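Local coordinates for protein DNA alpha-glucosyltransferase (Enterobacteria phage T4, PDB 1XV5) that belongs to the GT-B clan of glycosyltransferases, a fold of two Rossmann-like domains, each built on a parallel beta sheet, and holds bound UDP, at residues L22-W27 against I80-P85; D146-L151 against P170-F175; L297-L302 against G327-F332; F381-Q384 against S389-F392. All coordinates share one frame; numbering follows the deposited sequence.

Contact 1: L22-W27 against I80-P85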
loop_
_atom_site.group_PDB
_atom_site.type_symbol
_atom_site.label_atom_id
_atom_site.label_comp_id
_atom_site.label_asym_id
_atom_site.label_seq_id
_atom_site.Cartn_x
_atom_site.Cartn_y
_atom_site.Cartn_z
ATOM N N LEU A 22 9.223 4.391 3.870
ATOM C CA LEU A 22 10.479 4.482 3.137
ATOM C C LEU A 22 10.415 5.558 2.057
ATOM O O LEU A 22 11.377 6.300 1.850
ATOM C CB LEU A 22 10.829 3.124 2.521
ATOM C CG LEU A 22 11.041 1.993 3.539
ATOM C CD1 LEU A 22 11.369 0.693 2.817
ATOM C CD2 LEU A 22 12.169 2.366 4.491
ATOM N N GLU A 23 9.279 5.647 1.371
ATOM C CA GLU A 23 9.100 6.655 0.329
ATOM C C GLU A 23 9.055 8.036 0.977
ATOM O O GLU A 23 9.534 9.017 0.408
ATOM C CB GLU A 23 7.803 6.392 -0.446
ATOM C CG GLU A 23 7.856 5.137 -1.297
ATOM C CD GLU A 23 8.728 5.302 -2.530
ATOM O OE1 GLU A 23 9.151 4.277 -3.102
ATOM O OE2 GLU A 23 8.983 6.455 -2.940
ATOM N N GLN A 24 8.471 8.098 2.171
ATOM C CA GLN A 24 8.367 9.341 2.925
ATOM C C GLN A 24 9.774 9.802 3.296
ATOM O O GLN A 24 10.119 10.971 3.138
ATOM C CB GLN A 24 7.537 9.110 4.189
ATOM C CG GLN A 24 7.164 10.364 4.965
ATOM C CD GLN A 24 6.078 10.085 5.988
ATOM O OE1 GLN A 24 5.116 10.842 6.117
ATOM N NE2 GLN A 24 6.229 8.990 6.719
ATOM N N ARG A 25 10.584 8.872 3.792
ATOM C CA ARG A 25 11.955 9.195 4.160
ATOM C C ARG A 25 12.688 9.729 2.933
ATOM O O ARG A 25 13.347 10.765 2.998
ATOM C CB ARG A 25 12.668 7.948 4.696
ATOM C CG ARG A 25 14.180 8.084 4.814
ATOM C CD ARG A 25 14.788 6.860 5.493
ATOM N NE ARG A 25 16.247 6.917 5.547
ATOM C CZ ARG A 25 17.046 6.646 4.520
ATOM N NH1 ARG A 25 18.363 6.728 4.661
ATOM N NH2 ARG A 25 16.532 6.275 3.354
ATOM N N ASP A 26 12.557 9.030 1.810
ATOM C CA ASP A 26 13.226 9.447 0.580
ATOM C C ASP A 26 12.847 10.860 0.152
ATOM O O ASP A 26 13.704 11.642 -0.258
ATOM C CB ASP A 26 12.912 8.485 -0.574
ATOM C CG ASP A 26 13.598 7.139 -0.429
ATOM O OD1 ASP A 26 14.592 7.041 0.322
ATOM O OD2 ASP A 26 13.150 6.178 -1.086
ATOM N N TRP A 27 11.562 11.189 0.238
ATOM C CA TRP A 27 11.115 12.518 -0.164
ATOM C C TRP A 27 11.720 13.596 0.735
ATOM O O TRP A 27 12.234 14.596 0.244
ATOM C CB TRP A 27 9.586 12.615 -0.124
ATOM C CG TRP A 27 9.080 13.946 -0.612
ATOM C CD1 TRP A 27 8.833 14.309 -1.909
ATOM C CD2 TRP A 27 8.830 15.109 0.184
ATOM N NE1 TRP A 27 8.447 15.630 -1.966
ATOM C CE2 TRP A 27 8.435 16.143 -0.695
ATOM C CE3 TRP A 27 8.902 15.380 1.558
ATOM C CZ2 TRP A 27 8.114 17.428 -0.245
ATOM C CZ3 TRP A 27 8.582 16.660 2.004
ATOM C CH2 TRP A 27 8.193 17.665 1.104
ATOM N N ILE A 80 6.481 11.690 12.895
ATOM C CA ILE A 80 5.436 11.088 12.087
ATOM C C ILE A 80 5.191 9.657 12.533
ATOM O O ILE A 80 6.064 8.801 12.417
ATOM C CB ILE A 80 5.815 11.105 10.595
ATOM C CG1 ILE A 80 6.078 12.547 10.152
ATOM C CG2 ILE A 80 4.689 10.489 9.764
ATOM C CD1 ILE A 80 6.546 12.682 8.719
ATOM N N ILE A 81 4.000 9.408 13.060
ATOM C CA ILE A 81 3.644 8.081 13.530
ATOM C C ILE A 81 2.756 7.397 12.497
ATOM O O ILE A 81 1.598 7.777 12.303
ATOM C CB ILE A 81 2.915 8.165 14.880
ATOM C CG1 ILE A 81 3.784 8.941 15.875
ATOM C CG2 ILE A 81 2.631 6.765 15.406
ATOM C CD1 ILE A 81 3.187 9.059 17.268
ATOM N N ASN A 82 3.311 6.392 11.830
ATOM C CA ASN A 82 2.580 5.675 10.793
ATOM C C ASN A 82 1.889 4.394 11.243
ATOM O O ASN A 82 1.114 3.810 10.488
ATOM C CB ASN A 82 3.505 5.383 9.609
ATOM C CG ASN A 82 3.846 6.633 8.823
ATOM O OD1 ASN A 82 2.980 7.466 8.565
ATOM N ND2 ASN A 82 5.105 6.763 8.427
ATOM N N SER A 83 2.163 3.955 12.465
ATOM C CA SER A 83 1.525 2.756 12.993
ATOM C C SER A 83 1.686 2.699 14.506
ATOM O O SER A 83 2.606 3.301 15.063
ATOM C CB SER A 83 2.120 1.492 12.356
ATOM O OG SER A 83 3.495 1.347 12.663
ATOM N N VAL A 84 0.784 1.982 15.164
ATOM C CA VAL A 84 0.821 1.840 16.617
ATOM C C VAL A 84 0.897 0.356 16.979
ATOM O O VAL A 84 0.649 -0.505 16.137
ATOM C CB VAL A 84 -0.431 2.477 17.272
ATOM C CG1 VAL A 84 -0.545 3.943 16.857
ATOM C CG2 VAL A 84 -1.688 1.705 16.877
ATOM N N PRO A 85 1.241 0.037 18.238
ATOM C CA PRO A 85 1.342 -1.360 18.675
ATOM C C PRO A 85 0.106 -2.212 18.380
ATOM O O PRO A 85 -1.023 -1.730 18.454
ATOM C CB PRO A 85 1.605 -1.230 20.175
ATOM C CG PRO A 85 2.366 0.059 20.267
ATOM C CD PRO A 85 1.581 0.955 19.340
#

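Contact 2: D146-L151 against P170-F175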
loop_
_atom_site.group_PDB
_atom_site.type_symbol
_atom_site.label_atom_id
_atom_site.label_comp_id
_atom_site.label_asym_id
_atom_site.label_seq_id
_atom_site.Cartn_x
_atom_site.Cartn_y
_atom_site.Cartn_z
ATOM N N ASP A 146 -13.946 4.214 7.785
ATOM C CA ASP A 146 -14.291 3.826 9.145
ATOM C C ASP A 146 -13.540 4.654 10.183
ATOM O O ASP A 146 -14.087 4.979 11.236
ATOM C CB ASP A 146 -14.009 2.334 9.349
ATOM C CG ASP A 146 -14.993 1.448 8.599
ATOM O OD1 ASP A 146 -14.733 0.233 8.474
ATOM O OD2 ASP A 146 -16.034 1.965 8.142
ATOM N N PHE A 147 -12.290 5.001 9.892
ATOM C CA PHE A 147 -11.505 5.800 10.828
ATOM C C PHE A 147 -12.199 7.129 11.107
ATOM O O PHE A 147 -12.349 7.530 12.261
ATOM C CB PHE A 147 -10.105 6.068 10.266
ATOM C CG PHE A 147 -9.263 6.967 11.135
ATOM C CD1 PHE A 147 -8.713 6.496 12.325
ATOM C CD2 PHE A 147 -9.039 8.289 10.773
ATOM C CE1 PHE A 147 -7.951 7.332 13.142
ATOM C CE2 PHE A 147 -8.279 9.135 11.583
ATOM C CZ PHE A 147 -7.735 8.656 12.770
ATOM N N ASN A 148 -12.622 7.804 10.040
ATOM C CA ASN A 148 -13.297 9.098 10.150
ATOM C C ASN A 148 -14.718 9.020 10.703
ATOM O O ASN A 148 -15.087 9.771 11.609
ATOM C CB ASN A 148 -13.364 9.788 8.777
ATOM C CG ASN A 148 -12.045 10.412 8.360
ATOM O OD1 ASN A 148 -11.008 9.752 8.345
ATOM N ND2 ASN A 148 -12.085 11.695 8.001
ATOM N N LYS A 149 -15.513 8.109 10.152
ATOM C CA LYS A 149 -16.913 7.976 10.538
ATOM C C LYS A 149 -17.246 7.116 11.748
ATOM O O LYS A 149 -18.312 7.274 12.342
ATOM C CB LYS A 149 -17.723 7.487 9.336
ATOM C CG LYS A 149 -17.653 8.413 8.126
ATOM C CD LYS A 149 -18.160 9.810 8.466
ATOM C CE LYS A 149 -18.139 10.722 7.252
ATOM N NZ LYS A 149 -18.701 12.065 7.559
ATOM N N VAL A 150 -16.354 6.211 12.127
ATOM C CA VAL A 150 -16.637 5.359 13.270
ATOM C C VAL A 150 -15.764 5.657 14.485
ATOM O O VAL A 150 -16.272 6.067 15.528
ATOM C CB VAL A 150 -16.499 3.863 12.896
ATOM C CG1 VAL A 150 -16.846 2.991 14.091
ATOM C CG2 VAL A 150 -17.421 3.537 11.728
ATOM N N LEU A 151 -14.456 5.462 14.352
ATOM C CA LEU A 151 -13.549 5.698 15.470
ATOM C C LEU A 151 -13.489 7.145 15.947
ATOM O O LEU A 151 -13.582 7.407 17.146
ATOM C CB LEU A 151 -12.138 5.206 15.125
ATOM C CG LEU A 151 -11.935 3.687 15.121
ATOM C CD1 LEU A 151 -12.758 3.055 14.011
ATOM C CD2 LEU A 151 -10.460 3.368 14.928
ATOM N N PRO A 170 -10.807 16.651 16.215
ATOM C CA PRO A 170 -9.758 17.327 15.450
ATOM C C PRO A 170 -9.971 17.114 13.952
ATOM O O PRO A 170 -10.687 16.200 13.544
ATOM C CB PRO A 170 -8.484 16.669 15.965
ATOM C CG PRO A 170 -8.934 15.275 16.257
ATOM C CD PRO A 170 -10.260 15.498 16.951
ATOM N N THR A 171 -9.350 17.961 13.141
ATOM C CA THR A 171 -9.485 17.861 11.696
ATOM C C THR A 171 -8.689 16.691 11.129
ATOM O O THR A 171 -7.553 16.447 11.533
ATOM C CB THR A 171 -8.993 19.149 11.006
ATOM O OG1 THR A 171 -9.695 20.280 11.540
ATOM C CG2 THR A 171 -9.229 19.069 9.506
ATOM N N VAL A 172 -9.298 15.961 10.199
ATOM C CA VAL A 172 -8.626 14.840 9.551
ATOM C C VAL A 172 -8.494 15.210 8.081
ATOM O O VAL A 172 -9.490 15.499 7.413
ATOM C CB VAL A 172 -9.433 13.525 9.655
ATOM C CG1 VAL A 172 -8.688 12.399 8.928
ATOM C CG2 VAL A 172 -9.649 13.158 11.121
ATOM N N TYR A 173 -7.263 15.207 7.586
ATOM C CA TYR A 173 -6.996 15.552 6.198
ATOM C C TYR A 173 -6.856 14.307 5.342
ATOM O O TYR A 173 -6.397 13.266 5.807
ATOM C CB TYR A 173 -5.704 16.356 6.102
ATOM C CG TYR A 173 -5.728 17.650 6.875
ATOM C CD1 TYR A 173 -6.341 18.786 6.349
ATOM C CD2 TYR A 173 -5.145 17.736 8.138
ATOM C CE1 TYR A 173 -6.370 19.980 7.063
ATOM C CE2 TYR A 173 -5.169 18.925 8.860
ATOM C CZ TYR A 173 -5.783 20.042 8.315
ATOM O OH TYR A 173 -5.803 21.221 9.025
ATOM N N ASN A 174 -7.240 14.416 4.080
ATOM C CA ASN A 174 -7.108 13.285 3.183
ATOM C C ASN A 174 -5.679 13.262 2.657
ATOM O O ASN A 174 -5.024 14.302 2.576
ATOM C CB ASN A 174 -8.075 13.414 2.012
ATOM C CG ASN A 174 -7.995 12.236 1.068
ATOM O OD1 ASN A 174 -7.361 12.308 0.012
ATOM N ND2 ASN A 174 -8.626 11.132 1.452
ATOM N N PHE A 175 -5.198 12.075 2.307
ATOM C CA PHE A 175 -3.859 11.931 1.759
ATOM C C PHE A 175 -3.831 10.716 0.848
ATOM O O PHE A 175 -4.709 9.852 0.924
ATOM C CB PHE A 175 -2.826 11.744 2.880
ATOM C CG PHE A 175 -2.655 10.310 3.325
ATOM C CD1 PHE A 175 -1.588 9.545 2.859
ATOM C CD2 PHE A 175 -3.564 9.727 4.199
ATOM C CE1 PHE A 175 -1.424 8.216 3.261
ATOM C CE2 PHE A 175 -3.416 8.402 4.609
ATOM C CZ PHE A 175 -2.340 7.643 4.139
#

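Contact 3: L297-L302 against G327-F332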
loop_
_atom_site.group_PDB
_atom_site.type_symbol
_atom_site.label_atom_id
_atom_site.label_comp_id
_atom_site.label_asym_id
_atom_site.label_seq_id
_atom_site.Cartn_x
_atom_site.Cartn_y
_atom_site.Cartn_z
ATOM N N LEU A 297 -12.087 -2.420 -2.761
ATOM C CA LEU A 297 -12.592 -1.853 -1.518
ATOM C C LEU A 297 -13.947 -1.198 -1.731
ATOM O O LEU A 297 -14.245 -0.694 -2.816
ATOM C CB LEU A 297 -11.624 -0.795 -0.978
ATOM C CG LEU A 297 -10.303 -1.276 -0.381
ATOM C CD1 LEU A 297 -9.400 -0.077 -0.135
ATOM C CD2 LEU A 297 -10.562 -2.038 0.917
ATOM N N ASN A 298 -14.771 -1.206 -0.691
ATOM C CA ASN A 298 -16.070 -0.564 -0.782
ATOM C C ASN A 298 -15.815 0.924 -1.014
ATOM O O ASN A 298 -14.816 1.475 -0.548
ATOM C CB ASN A 298 -16.862 -0.760 0.509
ATOM C CG ASN A 298 -18.217 -0.079 0.468
ATOM O OD1 ASN A 298 -18.315 1.144 0.577
ATOM N ND2 ASN A 298 -19.272 -0.870 0.296
ATOM N N GLN A 299 -16.730 1.552 -1.740
ATOM C CA GLN A 299 -16.662 2.967 -2.082
ATOM C C GLN A 299 -16.314 3.895 -0.915
ATOM O O GLN A 299 -15.591 4.873 -1.090
ATOM C CB GLN A 299 -18.007 3.381 -2.685
ATOM C CG GLN A 299 -18.070 4.794 -3.214
ATOM C CD GLN A 299 -19.463 5.153 -3.689
ATOM O OE1 GLN A 299 -20.082 4.406 -4.448
ATOM N NE2 GLN A 299 -19.963 6.301 -3.246
ATOM N N LYS A 300 -16.829 3.590 0.272
ATOM C CA LYS A 300 -16.582 4.425 1.448
ATOM C C LYS A 300 -15.105 4.629 1.772
ATOM O O LYS A 300 -14.727 5.658 2.332
ATOM C CB LYS A 300 -17.275 3.821 2.671
ATOM C CG LYS A 300 -16.744 2.446 3.033
ATOM C CD LYS A 300 -17.639 1.723 4.028
ATOM C CE LYS A 300 -17.579 2.342 5.403
ATOM N NZ LYS A 300 -18.386 1.537 6.364
ATOM N N TYR A 301 -14.278 3.645 1.429
ATOM C CA TYR A 301 -12.846 3.706 1.711
ATOM C C TYR A 301 -12.036 4.358 0.597
ATOM O O TYR A 301 -10.837 4.586 0.755
ATOM C CB TYR A 301 -12.291 2.294 1.929
ATOM C CG TYR A 301 -12.992 1.508 3.007
ATOM C CD1 TYR A 301 -12.928 1.910 4.342
ATOM C CD2 TYR A 301 -13.739 0.370 2.694
ATOM C CE1 TYR A 301 -13.595 1.201 5.342
ATOM C CE2 TYR A 301 -14.412 -0.346 3.687
ATOM C CZ TYR A 301 -14.337 0.077 5.007
ATOM O OH TYR A 301 -15.015 -0.610 5.992
ATOM N N LEU A 302 -12.686 4.661 -0.521
ATOM C CA LEU A 302 -11.985 5.229 -1.666
ATOM C C LEU A 302 -12.240 6.703 -1.947
ATOM O O LEU A 302 -13.386 7.122 -2.107
ATOM C CB LEU A 302 -12.330 4.411 -2.917
ATOM C CG LEU A 302 -11.979 2.919 -2.833
ATOM C CD1 LEU A 302 -12.600 2.166 -4.004
ATOM C CD2 LEU A 302 -10.463 2.743 -2.829
ATOM N N GLY A 327 -11.589 2.062 -10.066
ATOM C CA GLY A 327 -11.266 3.214 -10.890
ATOM C C GLY A 327 -12.435 4.186 -10.927
ATOM O O GLY A 327 -12.246 5.401 -10.981
ATOM N N GLU A 328 -13.651 3.648 -10.903
ATOM C CA GLU A 328 -14.853 4.475 -10.921
ATOM C C GLU A 328 -15.047 5.218 -9.602
ATOM O O GLU A 328 -15.573 6.335 -9.581
ATOM C CB GLU A 328 -16.091 3.609 -11.191
ATOM C CG GLU A 328 -16.179 3.076 -12.614
ATOM C CD GLU A 328 -17.320 2.092 -12.806
ATOM O OE1 GLU A 328 -17.658 1.801 -13.972
ATOM O OE2 GLU A 328 -17.871 1.603 -11.796
ATOM N N ASN A 329 -14.614 4.596 -8.508
ATOM C CA ASN A 329 -14.768 5.161 -7.170
ATOM C C ASN A 329 -13.642 6.087 -6.722
ATOM O O ASN A 329 -13.766 6.762 -5.699
ATOM C CB ASN A 329 -14.916 4.032 -6.143
ATOM C CG ASN A 329 -16.175 3.210 -6.347
ATOM O OD1 ASN A 329 -16.268 2.069 -5.882
ATOM N ND2 ASN A 329 -17.154 3.784 -7.029
ATOM N N LEU A 330 -12.541 6.109 -7.465
ATOM C CA LEU A 330 -11.414 6.968 -7.119
ATOM C C LEU A 330 -11.385 8.195 -8.020
ATOM O O LEU A 330 -11.763 8.122 -9.186
ATOM C CB LEU A 330 -10.093 6.205 -7.255
ATOM C CG LEU A 330 -9.772 5.207 -6.141
ATOM C CD1 LEU A 330 -8.536 4.415 -6.515
ATOM C CD2 LEU A 330 -9.562 5.956 -4.825
ATOM N N LYS A 331 -10.926 9.315 -7.467
ATOM C CA LYS A 331 -10.844 10.563 -8.212
ATOM C C LYS A 331 -9.399 10.973 -8.505
ATOM O O LYS A 331 -8.531 10.915 -7.634
ATOM C CB LYS A 331 -11.542 11.685 -7.440
ATOM C CG LYS A 331 -13.035 11.475 -7.243
ATOM C CD LYS A 331 -13.670 12.698 -6.604
ATOM C CE LYS A 331 -15.157 12.506 -6.362
ATOM N NZ LYS A 331 -15.429 11.522 -5.275
ATOM N N PHE A 332 -9.172 11.397 -9.745
ATOM C CA PHE A 332 -7.861 11.832 -10.228
ATOM C C PHE A 332 -7.384 13.036 -9.415
ATOM O O PHE A 332 -8.128 13.989 -9.206
ATOM C CB PHE A 332 -8.000 12.190 -11.717
ATOM C CG PHE A 332 -6.700 12.434 -12.434
ATOM C CD1 PHE A 332 -5.523 11.798 -12.046
ATOM C CD2 PHE A 332 -6.677 13.247 -13.563
ATOM C CE1 PHE A 332 -4.342 11.966 -12.776
ATOM C CE2 PHE A 332 -5.510 13.424 -14.300
ATOM C CZ PHE A 332 -4.337 12.781 -13.907
#

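Contact 4: F381-Q384 against S389-F392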
loop_
_atom_site.group_PDB
_atom_site.type_symbol
_atom_site.label_atom_id
_atom_site.label_comp_id
_atom_site.label_asym_id
_atom_site.label_seq_id
_atom_site.Cartn_x
_atom_site.Cartn_y
_atom_site.Cartn_z
ATOM N N PHE A 381 -0.082 8.845 -16.517
ATOM C CA PHE A 381 -1.303 9.055 -15.745
ATOM C C PHE A 381 -1.080 8.805 -14.256
ATOM O O PHE A 381 -1.472 9.610 -13.412
ATOM C CB PHE A 381 -2.407 8.122 -16.244
ATOM C CG PHE A 381 -3.723 8.309 -15.539
ATOM C CD1 PHE A 381 -4.508 9.430 -15.788
ATOM C CD2 PHE A 381 -4.183 7.358 -14.634
ATOM C CE1 PHE A 381 -5.734 9.603 -15.148
ATOM C CE2 PHE A 381 -5.404 7.518 -13.987
ATOM C CZ PHE A 381 -6.187 8.645 -14.245
ATOM N N LEU A 382 -0.458 7.675 -13.939
ATOM C CA LEU A 382 -0.204 7.323 -12.552
ATOM C C LEU A 382 0.803 8.281 -11.922
ATOM O O LEU A 382 0.710 8.594 -10.739
ATOM C CB LEU A 382 0.273 5.872 -12.468
ATOM C CG LEU A 382 -0.805 4.874 -12.919
ATOM C CD1 LEU A 382 -0.238 3.462 -12.921
ATOM C CD2 LEU A 382 -2.021 4.963 -11.995
ATOM N N TYR A 383 1.758 8.747 -12.719
ATOM C CA TYR A 383 2.749 9.707 -12.235
ATOM C C TYR A 383 2.016 10.987 -11.814
ATOM O O TYR A 383 2.209 11.506 -10.709
ATOM C CB TYR A 383 3.743 10.022 -13.354
ATOM C CG TYR A 383 4.568 11.263 -13.112
ATOM C CD1 TYR A 383 5.584 11.276 -12.156
ATOM C CD2 TYR A 383 4.316 12.434 -13.824
ATOM C CE1 TYR A 383 6.330 12.429 -11.915
ATOM C CE2 TYR A 383 5.056 13.594 -13.589
ATOM C CZ TYR A 383 6.060 13.581 -12.635
ATOM O OH TYR A 383 6.804 14.719 -12.409
ATOM N N GLN A 384 1.167 11.490 -12.706
ATOM C CA GLN A 384 0.401 12.699 -12.431
ATOM C C GLN A 384 -0.522 12.509 -11.233
ATOM O O GLN A 384 -0.744 13.429 -10.449
ATOM C CB GLN A 384 -0.438 13.084 -13.656
ATOM C CG GLN A 384 0.379 13.630 -14.816
ATOM C CD GLN A 384 0.954 15.005 -14.521
ATOM O OE1 GLN A 384 1.916 15.440 -15.156
ATOM N NE2 GLN A 384 0.359 15.699 -13.561
ATOM N N SER A 389 6.545 13.568 -5.796
ATOM C CA SER A 389 6.826 14.974 -6.073
ATOM C C SER A 389 5.597 15.856 -5.897
ATOM O O SER A 389 5.717 17.041 -5.572
ATOM C CB SER A 389 7.397 15.145 -7.488
ATOM O OG SER A 389 6.438 14.841 -8.484
ATOM N N PHE A 390 4.420 15.276 -6.103
ATOM C CA PHE A 390 3.166 16.001 -5.959
ATOM C C PHE A 390 2.525 15.814 -4.586
ATOM O O PHE A 390 2.274 16.779 -3.863
ATOM C CB PHE A 390 2.144 15.529 -6.998
ATOM C CG PHE A 390 2.575 15.723 -8.419
ATOM C CD1 PHE A 390 2.810 16.997 -8.924
ATOM C CD2 PHE A 390 2.722 14.627 -9.266
ATOM C CE1 PHE A 390 3.182 17.176 -10.256
ATOM C CE2 PHE A 390 3.093 14.795 -10.597
ATOM C CZ PHE A 390 3.323 16.073 -11.094
ATOM N N CYS A 391 2.260 14.558 -4.238
ATOM C CA CYS A 391 1.578 14.232 -2.995
ATOM C C CYS A 391 2.298 14.567 -1.695
ATOM O O CYS A 391 1.679 15.107 -0.783
ATOM C CB CYS A 391 1.169 12.760 -3.009
ATOM S SG CYS A 391 0.242 12.301 -4.505
ATOM N N PHE A 392 3.586 14.252 -1.588
ATOM C CA PHE A 392 4.297 14.577 -0.356
ATOM C C PHE A 392 4.420 16.091 -0.171
ATOM O O PHE A 392 4.518 16.582 0.958
ATOM C CB PHE A 392 5.672 13.890 -0.320
ATOM C CG PHE A 392 5.623 12.480 0.214
ATOM C CD1 PHE A 392 6.183 11.425 -0.501
ATOM C CD2 PHE A 392 4.998 12.209 1.429
ATOM C CE1 PHE A 392 6.119 10.116 -0.014
ATOM C CE2 PHE A 392 4.927 10.901 1.927
ATOM C CZ PHE A 392 5.489 9.855 1.201
HETATM O O HOH W 1 7.017 17.143 -9.975
#

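Contact 1: L22-W27 against I80-P85
The terminal amides of Gln24 and Asn82 meet across the contact, with the atoms modelled as Gln24 NE2 and Asn82 ND2 3.0 Å apart. Two amide nitrogens would not normally approach so closely, and the assignment of N and O in these amides is doubtful; turning one of them could make the pair a hydrogen bond, which the geometry leaves undecided. The amide planes differ by 20°. Gln24 gets there by stretching out: its CG lies anti to the backbone N (chi1 -171°) and the chain stays extended beyond it, spanning a gap in which the closest CA pair, Gln24 and Ile80, is 9.8 Å apart. Ile80 reaches back from the opposite direction and sets two methyls against the glutamine amide, CD1 at 3.8 Å and CG2 at 4.0 Å from Gln24 CD. The contact is small, 115 Å² in all, and its three residues are buried; the end of Gln24 rests on Ile80 and Asn82, which point from the same face of the strand. The Asn82 side chain, about 11 Å from UDP, does not touch the nucleotide. Strand 78-83 runs in the N-terminal parallel sheet between strands 3-8 and 109-114, whose Ile6 and Tyr113 also touch Gln24. Helix 17-30 packs across this face of the sheet, while Ile81, pointing away from Gln24, meets Tyr97 and Leu101 of helix 91-103.

Contact 2: D146-L151 against P170-F175
Val172 is where segment 170-175 meets Phe147 and Asn148 of the helix. Pro170 leads the chain in, lying on Ile138 and Met152, and at Val172 the backbone comes closest to the helix, 7.4 Å between the CA atoms of Asn148 and Val172. Val172 CG1, anti to the backbone N (chi1 179°), does most of the touching. It lies off the end of the Asn148 amide, 3.6 Å from both OD1 and ND2, and Asn148 ND2 is also 3.6 Å from Val172 CB. The same methyl sits at the edge of the Phe147 ring, near its plane, 4.2 Å from CE2. Tyr173 then turns away, its backbone bonded to Ile138 and Ser140 of the adjoining parallel strand, which completes a beta-alpha-beta unit of strand 137-140, helix 146-155 and strand 172-174. Asn174 OD1 is hydrogen-bonded to Arg304 NH1, and Phe175 sets its ring edge-to-face with Tyr113. Because no hydrogen bond joins the two segments, their contact rests on van der Waals packing of Val172, chiefly its CG1, against an aromatic edge and an amide. That amide is not left to the valine alone: Asn148 OD1 is hydrogen-bonded to Ser140 OG, so the preceding strand satisfies this oxygen while the methyl packs beside it.

Contact 3: L297-L302 against G327-F332
With CG anti to its carbonyl carbon (chi1 -58°), Leu302 sends CD1 to Asn329 CB, 3.7 Å away, and CD2 to Leu330. Leu330 and Asn329 have the same kind of first torsion but different partners: Leu330 directs CD2 to Leu302, while Asn329 gives its CB to Leu302 and its amide to Gln299. Leu330 CD2 comes within 3.7 Å of Leu302 CB and 3.9 Å of Leu302 CD2, the two side chains meeting at a slant. Nearer the surface, the extended Gln299 crosses Asn329 at about a right angle: its CB is 3.9 Å from Asn329 OD1, and the amide planes stand 50° apart. The backbones draw close at two places, with CA atoms 5.9 Å apart for Gln299 and Asn329 and 5.8 Å for Leu302 and Leu330. Segment 297-302 is shaped by an Asx turn, in which Asn298 OD1 accepts from Lys300 N at 2.9 Å along a nearly straight N-H line (174°), and by the 3-10 turn at 299-301 that follows. The contact thus sets the loop between strand 288-293 and helix 308-316 against the end of helix 324-329, where Leu330 leaves helical geometry; the Leu302 side chain is about 11 Å from UDP. Chemically, the two leucines and the asparagine CB form an aliphatic centre with two amides beside it. Side-chain packing joins the segments themselves, alongside a backbone hydrogen bond between Lys331 and Gln303.

Contact 4: F381-Q384 against S389-F392
Phe390 drives its ring edge at the face of Tyr383 in a T-shaped (edge-to-face) pair at the junction of two consecutive helices, 368-386 and 388-399. In the GT-B fold the last helix of the chain commonly returns to the N-terminal domain, and here Phe392 indeed packs on Glu23 and Gln24 of helix 17-30. The ring centroids lie 5.2 Å apart and the planes make 62°. Phe390 CE2 stands 3.7 Å above the Tyr383 plane, offset toward the rim, and is 3.8 Å from Tyr383 CE2. With CG anti to the backbone N (chi1 164°), the tyrosine ring is put on the side of its own carbonyl, within reach of Phe390. The carbonyl belongs to the same meeting: Tyr383 O lies in the plane of the Phe390 ring at its edge, 3.4 Å from CE2, so weakly positive ring hydrogens probably face a carbonyl oxygen. Gln384 comes in obliquely, its bent side chain placing the amide plane 37° from the Phe390 ring near CZ. Arg333 adds a cation-pi contact to Phe390 and a hydrogen bond to Gln384 O, tying the junction to a loop of the C-terminal domain. On the serine side, Ser389 OG sits over the centre of one face of Phe390, 3.8 Å above it, and is also hydrogen-bonded to Asp387 OD2. A water donates to Ser389 OG at 2.8 Å and has a weak bond with Tyr383 OH at 3.4 Å.

Along the chain the four contacts follow in series, none nesting in or crossing another. Contact 1 closes a 52-residue loop and contact 2 an 18-residue one, both on the N-terminal sheet but not in contact with each other. Contact 3 closes 24 residues in the C-terminal domain, and contact 4 spans just four where the chain crosses back between the last helices. Cross-links join the series: Asp146 of contact 2 makes a salt bridge to Lys300 and a probable hydrogen bond to Tyr301 of contact 3, bridging the domains. Contacts 3 and 4 meet where Phe332 stacks on Phe381, and Phe392 on Trp27 of contact 1 seats the last helix on the N-terminal domain.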